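Local structure of nucleoporin p58/p45 (4JO7) at residues F[8-11]-F[12-15]; F[58-61]-F[62-65]; F[66-69]-F[70-74]. The protein is probably a structural component of the nuclear pore complex, the channel that carries traffic across the nuclear membrane, and binds copies of itself. All coordinates share one frame; numbering follows the deposited sequence.

Contact 1 (F[8-11]-F[12-15])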
loop_
_atom_site.group_PDB
_atom_site.type_symbol
_atom_site.label_atom_id
_atom_site.label_comp_id
_atom_site.label_asym_id
_atom_site.label_seq_id
_atom_site.Cartn_x
_atom_site.Cartn_y
_atom_site.Cartn_z
ATOM N N ARG F 8 -5.139 10.071 9.008
ATOM C CA ARG F 8 -6.478 10.526 8.679
ATOM C C ARG F 8 -6.448 11.984 8.216
ATOM O O ARG F 8 -7.076 12.343 7.221
ATOM C CB ARG F 8 -7.388 10.365 9.904
ATOM C CG ARG F 8 -8.849 10.680 9.653
ATOM C CD ARG F 8 -9.682 10.489 10.926
ATOM N NE ARG F 8 -9.601 9.120 11.443
ATOM C CZ ARG F 8 -8.958 8.751 12.551
ATOM N NH1 ARG F 8 -8.316 9.633 13.308
ATOM N NH2 ARG F 8 -8.960 7.479 12.911
ATOM N N ILE F 9 -5.695 12.814 8.931
ATOM C CA ILE F 9 -5.549 14.223 8.581
ATOM C C ILE F 9 -4.887 14.401 7.216
ATOM O O ILE F 9 -5.307 15.241 6.416
ATOM C CB ILE F 9 -4.722 14.978 9.637
ATOM C CG1 ILE F 9 -5.535 15.140 10.926
ATOM C CG2 ILE F 9 -4.303 16.348 9.117
ATOM C CD1 ILE F 9 -4.725 15.656 12.095
ATOM N N LEU F 10 -3.847 13.619 6.953
ATOM C CA LEU F 10 -3.162 13.680 5.659
ATOM C C LEU F 10 -4.091 13.296 4.511
ATOM O O LEU F 10 -4.040 13.899 3.442
ATOM C CB LEU F 10 -1.915 12.791 5.651
ATOM C CG LEU F 10 -0.736 13.266 6.505
ATOM C CD1 LEU F 10 0.415 12.286 6.423
ATOM C CD2 LEU F 10 -0.273 14.663 6.091
ATOM N N VAL F 11 -4.943 12.300 4.722
ATOM C CA VAL F 11 -5.880 11.889 3.681
ATOM C C VAL F 11 -6.899 12.995 3.391
ATOM O O VAL F 11 -7.224 13.259 2.236
ATOM C CB VAL F 11 -6.606 10.575 4.048
ATOM C CG1 VAL F 11 -7.755 10.306 3.101
ATOM C CG2 VAL F 11 -5.626 9.405 4.041
ATOM N N GLN F 12 -7.406 13.639 4.437
ATOM C CA GLN F 12 -8.346 14.737 4.253
ATOM C C GLN F 12 -7.660 15.889 3.519
ATOM O O GLN F 12 -8.224 16.471 2.603
ATOM C CB GLN F 12 -8.905 15.217 5.594
ATOM C CG GLN F 12 -9.477 14.114 6.491
ATOM C CD GLN F 12 -10.066 12.935 5.724
ATOM O OE1 GLN F 12 -10.861 13.111 4.798
ATOM N NE2 GLN F 12 -9.680 11.720 6.118
ATOM N N GLN F 13 -6.431 16.202 3.907
ATOM C CA GLN F 13 -5.695 17.273 3.254
ATOM C C GLN F 13 -5.362 16.924 1.804
ATOM O O GLN F 13 -5.352 17.796 0.936
ATOM C CB GLN F 13 -4.429 17.604 4.045
ATOM C CG GLN F 13 -4.731 18.301 5.371
ATOM C CD GLN F 13 -3.508 18.473 6.249
ATOM O OE1 GLN F 13 -2.426 17.988 5.930
ATOM N NE2 GLN F 13 -3.680 19.163 7.370
ATOM N N PHE F 14 -5.120 15.646 1.542
ATOM C CA PHE F 14 -4.827 15.184 0.190
ATOM C C PHE F 14 -6.035 15.393 -0.714
ATOM O O PHE F 14 -5.905 15.876 -1.836
ATOM C CB PHE F 14 -4.443 13.702 0.213
ATOM C CG PHE F 14 -3.985 13.174 -1.116
ATOM C CD1 PHE F 14 -2.699 13.409 -1.559
ATOM C CD2 PHE F 14 -4.843 12.445 -1.920
ATOM C CE1 PHE F 14 -2.274 12.925 -2.781
ATOM C CE2 PHE F 14 -4.420 11.958 -3.140
ATOM C CZ PHE F 14 -3.136 12.197 -3.567
ATOM N N GLU F 15 -7.214 15.043 -0.213
ATOM C CA GLU F 15 -8.446 15.227 -0.964
ATOM C C GLU F 15 -8.671 16.690 -1.328
ATOM O O GLU F 15 -9.040 17.004 -2.459
ATOM C CB GLU F 15 -9.637 14.708 -0.168
ATOM C CG GLU F 15 -9.677 13.197 -0.047
ATOM C CD GLU F 15 -10.930 12.723 0.640
ATOM O OE1 GLU F 15 -12.018 12.848 0.035
ATOM O OE2 GLU F 15 -10.826 12.243 1.784
#

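Contact 2 (F[58-61]-F[62-65])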
loop_
_atom_site.group_PDB
_atom_site.type_symbol
_atom_site.label_atom_id
_atom_site.label_comp_id
_atom_site.label_asym_id
_atom_site.label_seq_id
_atom_site.Cartn_x
_atom_site.Cartn_y
_atom_site.Cartn_z
ATOM N N VAL F 58 -6.861 9.571 -7.119
ATOM C CA VAL F 58 -7.928 9.341 -6.148
ATOM C C VAL F 58 -7.966 7.855 -5.774
ATOM O O VAL F 58 -8.086 7.503 -4.595
ATOM C CB VAL F 58 -9.296 9.760 -6.690
ATOM C CG1 VAL F 58 -10.400 9.413 -5.689
ATOM C CG2 VAL F 58 -9.313 11.250 -7.005
ATOM N N ALA F 59 -7.867 7.001 -6.786
ATOM C CA ALA F 59 -7.828 5.554 -6.591
ATOM C C ALA F 59 -6.664 5.150 -5.693
ATOM O O ALA F 59 -6.837 4.369 -4.757
ATOM C CB ALA F 59 -7.728 4.846 -7.927
ATOM N N LEU F 60 -5.475 5.679 -5.970
ATOM C CA LEU F 60 -4.291 5.311 -5.197
ATOM C C LEU F 60 -4.439 5.700 -3.730
ATOM O O LEU F 60 -4.065 4.935 -2.844
ATOM C CB LEU F 60 -3.033 5.961 -5.781
ATOM C CG LEU F 60 -2.511 5.315 -7.064
ATOM C CD1 LEU F 60 -1.537 6.242 -7.788
ATOM C CD2 LEU F 60 -1.858 3.981 -6.740
ATOM N N ALA F 61 -4.994 6.878 -3.466
ATOM C CA ALA F 61 -5.179 7.322 -2.094
ATOM C C ALA F 61 -6.137 6.388 -1.366
ATOM O O ALA F 61 -5.896 6.015 -0.219
ATOM C CB ALA F 61 -5.695 8.761 -2.044
ATOM N N ALA F 62 -7.227 6.013 -2.029
ATOM C CA ALA F 62 -8.185 5.090 -1.436
ATOM C C ALA F 62 -7.563 3.725 -1.190
ATOM O O ALA F 62 -7.827 3.093 -0.163
ATOM C CB ALA F 62 -9.427 4.971 -2.307
ATOM N N GLN F 63 -6.735 3.256 -2.120
ATOM C CA GLN F 63 -6.093 1.957 -1.957
ATOM C C GLN F 63 -5.127 1.963 -0.778
ATOM O O GLN F 63 -5.039 0.991 -0.024
ATOM C CB GLN F 63 -5.355 1.559 -3.234
ATOM C CG GLN F 63 -6.256 1.306 -4.426
ATOM C CD GLN F 63 -5.471 0.895 -5.656
ATOM O OE1 GLN F 63 -4.616 1.643 -6.144
ATOM N NE2 GLN F 63 -5.745 -0.301 -6.156
ATOM N N LEU F 64 -4.392 3.054 -0.613
ATOM C CA LEU F 64 -3.456 3.143 0.503
ATOM C C LEU F 64 -4.207 3.246 1.838
ATOM O O LEU F 64 -3.776 2.680 2.844
ATOM C CB LEU F 64 -2.487 4.317 0.309
ATOM C CG LEU F 64 -1.457 4.087 -0.808
ATOM C CD1 LEU F 64 -0.718 5.370 -1.142
ATOM C CD2 LEU F 64 -0.468 2.993 -0.432
ATOM N N GLN F 65 -5.342 3.935 1.845
ATOM C CA GLN F 65 -6.166 3.985 3.049
ATOM C C GLN F 65 -6.620 2.563 3.423
ATOM O O GLN F 65 -6.579 2.167 4.594
ATOM C CB GLN F 65 -7.360 4.927 2.852
ATOM C CG GLN F 65 -8.152 5.218 4.130
ATOM C CD GLN F 65 -9.022 6.468 4.018
ATOM O OE1 GLN F 65 -9.629 6.728 2.979
ATOM N NE2 GLN F 65 -9.073 7.250 5.089
#

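Contact 3 (F[66-69]-F[70-74])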
loop_
_atom_site.group_PDB
_atom_site.type_symbol
_atom_site.label_atom_id
_atom_site.label_comp_id
_atom_site.label_asym_id
_atom_site.label_seq_id
_atom_site.Cartn_x
_atom_site.Cartn_y
_atom_site.Cartn_z
ATOM N N SER F 66 -7.025 1.776 2.430
ATOM C CA SER F 66 -7.419 0.394 2.689
ATOM C C SER F 66 -6.256 -0.460 3.194
ATOM O O SER F 66 -6.449 -1.312 4.060
ATOM C CB SER F 66 -8.049 -0.241 1.450
ATOM O OG SER F 66 -9.423 0.088 1.379
ATOM N N ILE F 67 -5.053 -0.247 2.659
ATOM C CA ILE F 67 -3.880 -0.955 3.169
ATOM C C ILE F 67 -3.726 -0.610 4.648
ATOM O O ILE F 67 -3.535 -1.488 5.491
ATOM C CB ILE F 67 -2.578 -0.559 2.426
ATOM C CG1 ILE F 67 -2.572 -1.111 0.998
ATOM C CG2 ILE F 67 -1.355 -1.042 3.187
ATOM C CD1 ILE F 67 -2.443 -2.612 0.913
ATOM N N HIS F 68 -3.821 0.681 4.964
ATOM C CA HIS F 68 -3.654 1.140 6.341
ATOM C C HIS F 68 -4.667 0.451 7.258
ATOM O O HIS F 68 -4.313 -0.061 8.320
ATOM C CB HIS F 68 -3.812 2.657 6.398
ATOM C CG HIS F 68 -3.414 3.269 7.705
ATOM N ND1 HIS F 68 -4.277 4.028 8.463
ATOM C CD2 HIS F 68 -2.236 3.261 8.374
ATOM C CE1 HIS F 68 -3.655 4.451 9.550
ATOM N NE2 HIS F 68 -2.415 3.996 9.521
ATOM N N GLU F 69 -5.924 0.415 6.825
ATOM C CA GLU F 69 -6.986 -0.228 7.595
ATOM C C GLU F 69 -6.749 -1.724 7.756
ATOM O O GLU F 69 -7.017 -2.287 8.812
ATOM C CB GLU F 69 -8.348 0.019 6.944
ATOM C CG GLU F 69 -8.801 1.465 7.032
ATOM C CD GLU F 69 -9.012 1.920 8.470
ATOM O OE1 GLU F 69 -9.750 1.234 9.211
ATOM O OE2 GLU F 69 -8.423 2.951 8.865
ATOM N N ASN F 70 -6.257 -2.376 6.709
ATOM C CA ASN F 70 -5.975 -3.800 6.797
ATOM C C ASN F 70 -4.786 -4.115 7.685
ATOM O O ASN F 70 -4.713 -5.198 8.256
ATOM C CB ASN F 70 -5.760 -4.406 5.414
ATOM C CG ASN F 70 -6.816 -5.432 5.059
ATOM O OD1 ASN F 70 -7.412 -6.062 5.938
ATOM N ND2 ASN F 70 -7.049 -5.613 3.765
ATOM N N VAL F 71 -3.848 -3.181 7.808
ATOM C CA VAL F 71 -2.750 -3.361 8.757
ATOM C C VAL F 71 -3.273 -3.225 10.199
ATOM O O VAL F 71 -2.786 -3.892 11.119
ATOM C CB VAL F 71 -1.595 -2.393 8.472
ATOM C CG1 VAL F 71 -0.580 -2.424 9.598
ATOM C CG2 VAL F 71 -0.932 -2.762 7.141
ATOM N N LYS F 72 -4.288 -2.391 10.385
ATOM C CA LYS F 72 -4.962 -2.304 11.677
ATOM C C LYS F 72 -5.650 -3.626 12.014
ATOM O O LYS F 72 -5.584 -4.092 13.147
ATOM C CB LYS F 72 -5.995 -1.178 11.689
ATOM C CG LYS F 72 -5.427 0.225 11.568
ATOM C CD LYS F 72 -6.549 1.249 11.701
ATOM C CE LYS F 72 -6.063 2.670 11.420
ATOM N NZ LYS F 72 -7.184 3.641 11.447
ATOM N N VAL F 73 -6.333 -4.212 11.035
ATOM C CA VAL F 73 -6.941 -5.531 11.208
ATOM C C VAL F 73 -5.880 -6.563 11.585
ATOM O O VAL F 73 -6.066 -7.347 12.524
ATOM C CB VAL F 73 -7.698 -5.980 9.936
ATOM C CG1 VAL F 73 -8.128 -7.447 10.048
ATOM C CG2 VAL F 73 -8.895 -5.078 9.680
ATOM N N LEU F 74 -4.755 -6.541 10.877
ATOM C CA LEU F 74 -3.665 -7.467 11.147
ATOM C C LEU F 74 -3.231 -7.373 12.606
ATOM O O LEU F 74 -3.055 -8.399 13.273
ATOM C CB LEU F 74 -2.478 -7.189 10.223
ATOM C CG LEU F 74 -1.300 -8.157 10.321
ATOM C CD1 LEU F 74 -1.744 -9.569 9.937
ATOM C CD2 LEU F 74 -0.122 -7.704 9.448
#

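Contact 1 (F[8-11]-F[12-15])
Gln12 grips the carbonyl of Arg8 twice, through its backbone and through its side chain. Its backbone N lies 3.1 Å from Arg8 O in the ordinary i to i+4 bond, and Gln12 NE2 reaches the same oxygen at 2.9 Å. The two donors arrive from opposite faces of the carbonyl plane. The side-chain bond is bent, with 133° at the hydrogen, and the oxygen sits 27° out of the amide plane. The first torsion of Gln12 sets CG beside its own backbone N and against Arg8 O; a bend at chi2 (-30°) then brings NE2 back to that oxygen.

The side chains of Gln12 and Arg8 lie side by side and point the same way, with Gln12 NE2 3.8 Å from Arg8 CG. The guanidinium itself is taken up by a salt bridge from NH1 to Asp5.

Three more backbone bonds continue the helix, Gln13 to Ile9, Phe14 to Leu10 and Glu15 to Val11. Gln13 lies beside Ile9 and points the same way; its NE2 comes 3.4 Å from Ile9 CG2, while its OE1 is a looser 4.0 Å from Leu10 CD2. Val11 CG1 packs 3.8 Å from Gln12 NE2, next to the carboxylate of Glu15.

Val11 and Phe14 are buried: both meet helix 43-85 and apolar side chains of another protein's chain. Mostly polar groups on the exposed side, with Val11 and Phe14, three residues apart, on the buried side, make this an amphipathic helix, consistent with the coiled coil predicted here.

Contact 2 (F[58-61]-F[62-65])
Leu60 and Gln63 meet side chain to side chain on one turn of helix 43-85, an amphipathic helix that packs against helix 2-29 in a helical hairpin and also faces a second copy of this protein.

The backbone supplies the hydrogen bonds within the turn. Ala62, Gln63, Leu64 and Gln65 each donate to the carbonyl four residues back, and the shortest two are Gln63 N to Ala59 O and Leu64 N to Leu60 O, both 2.9 Å.

Among the polar side chains, Gln63 reaches another subunit. Its CG swings over the previous turn to rest 3.1 Å from Ala59 O, because chi1 of -66° sets it beside its own backbone N. The chain then runs on extended, carrying the amide outward to the second subunit. There OE1 accepts a hydrogen bond from Asn70 ND2, and NE2 makes a weak one to the backbone oxygen of Ser66, both in that second subunit. A leucine in place of Gln63 would probably leave the Asn70 amide of the second subunit without this acceptor and lose the weak bond to Ser66 O as well.

Van der Waals packing makes up the remainder. Leu64 folds back on the carbonyl of Leu60, with CG 3.4 Å from Leu60 O, and both leucines are buried under apolar side chains of another protein's chain; Leu64 also meets Ile67 of the second subunit. Ala61 is small enough to let Phe14 of helix 2-29 come close, and Gln65 lies against Val11 of the same helix. Where the leucine and glutamine side chains cross at an angle, Leu60 CD2 stands 3.7 Å from Gln63 OE1.

Contact 3 (F[66-69]-F[70-74])
The imidazole of His68 is met obliquely by the end of Lys72, whose CE lies 3.5 Å from CE1 and 3.7 Å from ND1 of the ring. The same ring stacks with Phe7 of helix 2-29, so it sits between the two arms of the helical hairpin, and apolar atoms of another protein's chain pack on it as well. The carboxylate of Glu69 is the second flat group: Lys72 NZ approaches its OE2 on the syn side, 26° out of the plane.

This is an i to i+3 salt bridge along the surface of an amphipathic helix, with Glu69 OE2 and Lys72 NZ 2.9 Å apart. The two side chains reach it differently. Glu69 bends at chi2 (-63°), curling its carboxylate forward, while Lys72 stays extended from CG to NZ and runs back along the helix between His68 and Glu69. Its methylenes cover backbone on the way, CG lying 3.4 Å from His68 O.

The backbone bonds of the helix run through the turn, from Asn70 to Ser66 through Val73 to Glu69, and His68 O receives a weak second one from Val71 N. On another side, the amide of Asn70 has its partner in Gln63 of the second subunit. Ile67 and Val71 form the buried apolar strip facing that subunit, where Ile67 packs on its own counterpart. Within the turn, their branches come together at 4.3 Å, CG2 of Ile67 to CG2 of Val71.

Contact 1 belongs to helix 2-29, whereas contacts 2 and 3 are consecutive lengths of helix 43-85. All three are partly buried; contact 1 has the most exposed residues, and contact 2 lies nearest the centre of the chain. Contacts 1 and 2 join the hairpin arms: Phe14 CE2 packs 3.6 Å from Ala61 CB. Contact 3, its centre about 17 Å from that of contact 1, does not touch it but still meets helix 2-29 through His68. Chemistry follows place. Contact 1 turns one amide, that of Gln12, back on its own backbone, contact 2 sends one outward, and contact 3 adds a surface salt bridge. Contacts 2 and 3 both face the second subunit.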